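Glycosyl hydrolase (Aspergillus fumigatus, PDB 2X8R) probably cleaves the beta-1,4 linkages between N-acetylmuramic acid and N-acetylglucosamine in bacterial peptidoglycan, acting as a secreted family GH25 lysozyme. Local coordinates at residues T52-R58 with N89-P93. Sequence-based numbering, arbitrary orientation.
Sequences TKAGLLR and NRTLP
Bends at chi2 (-59°) and chi3 (-48°) bring the Arg90 guanidinium edge-first to the carbonyls of Thr52 and Leu56, at the turn between helix 44-53 and strand 57-63. Arg90 NH2 donates almost straight to Leu56 O at 2.7 Å and, on a lone pair in the carbonyl plane, to Thr52 O at 2.9 Å; Arg90 NH1 adds a longer bond to that same Thr52 oxygen. Since Gly55 N also donates to Thr52 O, three donor groups converge on one carbonyl at the helix end, within a Schellman motif whose positive phi at Gly55 suits a residue without a side chain. Arginine fits here because its flat, multi-donor head can satisfy several carbonyls at once.

Arg58 starts away from 89-93, but chi1 of 72° and a bend at chi2 swing it round, laying one guanidinium face against Arg90 CB, 3.6 Å from Arg58 NH1. Arg58 NE points straight at Thr52 OG1 (2.8 Å), while Arg58 NH1 reaches Thr91 OG1 (2.9 Å). A water bound to Arg58 NH2 also donates to Thr91 OG1. Each threonine hydroxyl suits its place by accepting from Arg58 while bonding a second partner, Tyr48 O for Thr52 and Asp88 for Thr91; the Asp88 carboxylate, which also accepts from Arg90 N, may partly offset the arginines' charge.

The backbones form a single bridge: Arg58 N donates to Arg90 O, and Leu92 N to Arg58 O (2.9 Å). Leu57 and Leu92 pack their apolar branches on Phe28 of strand 26-35 and Leu204 of helix 201-209. The contact thereby ties the turn joining helix 44-53 to barrel strand 57-63 to the loop leading into the neighbouring parallel strand 95-97.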
loop_
_atom_site.group_PDB
_atom_site.type_symbol
_atom_site.label_atom_id
_atom_site.label_comp_id
_atom_site.label_asym_id
_atom_site.label_seq_id
_atom_site.Cartn_x
_atom_site.Cartn_y
_atom_site.Cartn_z
ATOM N N THR A 52 13.466 4.362 9.558
ATOM C CA THR A 52 13.226 5.282 10.656
ATOM C C THR A 52 14.494 6.099 10.925
ATOM O O THR A 52 14.437 7.312 11.075
ATOM C CB THR A 52 12.837 4.543 11.905
ATOM O OG1 THR A 52 11.689 3.759 11.639
ATOM C CG2 THR A 52 12.465 5.520 13.049
ATOM N N LYS A 53 15.626 5.413 10.944
ATOM C CA LYS A 53 16.886 6.039 11.316
ATOM C C LYS A 53 17.285 7.053 10.253
ATOM O O LYS A 53 17.891 8.081 10.556
ATOM C CB LYS A 53 17.968 4.976 11.478
ATOM C CG LYS A 53 17.887 4.222 12.813
ATOM C CD LYS A 53 19.041 3.259 12.909
ATOM C CE LYS A 53 20.229 3.882 13.596
ATOM N NZ LYS A 53 21.346 2.885 13.737
ATOM N N ALA A 54 16.954 6.760 9.004
ATOM C CA ALA A 54 17.240 7.656 7.875
ATOM C C ALA A 54 16.331 8.886 7.775
ATOM O O ALA A 54 16.556 9.767 6.914
ATOM C CB ALA A 54 17.231 6.850 6.530
ATOM N N GLY A 55 15.309 8.943 8.622
ATOM C CA GLY A 55 14.375 10.072 8.640
ATOM C C GLY A 55 13.279 10.006 7.594
ATOM O O GLY A 55 12.676 11.024 7.289
ATOM N N LEU A 56 12.974 8.830 7.056
ATOM C CA LEU A 56 11.855 8.729 6.094
ATOM C C LEU A 56 10.542 8.536 6.812
ATOM O O LEU A 56 10.511 7.944 7.885
ATOM C CB LEU A 56 12.022 7.542 5.111
ATOM C CG LEU A 56 13.253 7.589 4.202
ATOM C CD1 LEU A 56 13.541 6.231 3.538
ATOM C CD2 LEU A 56 12.961 8.539 3.106
ATOM N N LEU A 57 9.465 9.043 6.219
ATOM C CA LEU A 57 8.126 8.592 6.562
ATOM C C LEU A 57 8.047 7.110 6.119
ATOM O O LEU A 57 8.591 6.742 5.069
ATOM C CB LEU A 57 7.111 9.443 5.809
ATOM C CG LEU A 57 6.967 10.876 6.295
ATOM C CD1 LEU A 57 6.047 11.596 5.340
ATOM C CD2 LEU A 57 6.411 10.884 7.690
ATOM N N ARG A 58 7.386 6.250 6.886
ATOM C CA ARG A 58 7.290 4.849 6.479
ATOM C C ARG A 58 6.010 4.254 6.982
ATOM O O ARG A 58 5.448 4.727 7.972
ATOM C CB ARG A 58 8.509 4.005 6.944
ATOM C CG ARG A 58 8.553 3.727 8.452
ATOM C CD ARG A 58 8.995 4.967 9.223
ATOM N NE ARG A 58 9.202 4.632 10.640
ATOM C CZ ARG A 58 8.233 4.668 11.559
ATOM N NH1 ARG A 58 6.986 5.015 11.228
ATOM N NH2 ARG A 58 8.502 4.305 12.821
ATOM N N ASN A 89 4.311 11.542 13.725
ATOM C CA ASN A 89 5.115 12.293 12.728
ATOM C C ASN A 89 5.966 11.408 11.820
ATOM O O ASN A 89 6.789 11.919 11.015
ATOM C CB ASN A 89 6.003 13.351 13.388
ATOM C CG ASN A 89 5.205 14.501 13.975
ATOM O OD1 ASN A 89 4.078 14.747 13.595
ATOM N ND2 ASN A 89 5.803 15.198 14.948
ATOM N N ARG A 90 5.794 10.096 11.931
ATOM C CA ARG A 90 6.668 9.190 11.193
ATOM C C ARG A 90 5.970 8.167 10.309
ATOM O O ARG A 90 6.639 7.508 9.475
ATOM C CB ARG A 90 7.574 8.440 12.176
ATOM C CG ARG A 90 8.458 9.353 13.025
ATOM C CD ARG A 90 9.378 10.208 12.140
ATOM N NE ARG A 90 10.085 9.440 11.103
ATOM C CZ ARG A 90 11.371 9.067 11.156
ATOM N NH1 ARG A 90 12.161 9.390 12.191
ATOM N NH2 ARG A 90 11.878 8.372 10.144
ATOM N N THR A 91 4.645 8.055 10.479
ATOM C CA THR A 91 3.975 6.814 10.028
ATOM C C THR A 91 2.897 7.042 8.966
ATOM O O THR A 91 1.950 7.774 9.203
ATOM C CB THR A 91 3.418 5.997 11.236
ATOM O OG1 THR A 91 4.418 5.962 12.238
ATOM C CG2 THR A 91 3.160 4.545 10.843
ATOM N N LEU A 92 3.036 6.359 7.817
ATOM C CA LEU A 92 1.970 6.375 6.811
ATOM C C LEU A 92 0.878 5.381 7.234
ATOM O O LEU A 92 1.157 4.380 7.912
ATOM C CB LEU A 92 2.513 5.983 5.448
ATOM C CG LEU A 92 3.531 6.945 4.812
ATOM C CD1 LEU A 92 4.009 6.312 3.477
ATOM C CD2 LEU A 92 2.970 8.323 4.627
ATOM N N PRO A 93 -0.367 5.653 6.860
ATOM C CA PRO A 93 -1.365 4.602 7.123
ATOM C C PRO A 93 -1.000 3.297 6.382
ATOM O O PRO A 93 -0.423 3.352 5.277
ATOM C CB PRO A 93 -2.663 5.165 6.520
ATOM C CG PRO A 93 -2.234 6.304 5.647
ATOM C CD PRO A 93 -0.887 6.775 6.059
HETATM O O HOH W 1 6.261 4.474 14.483
#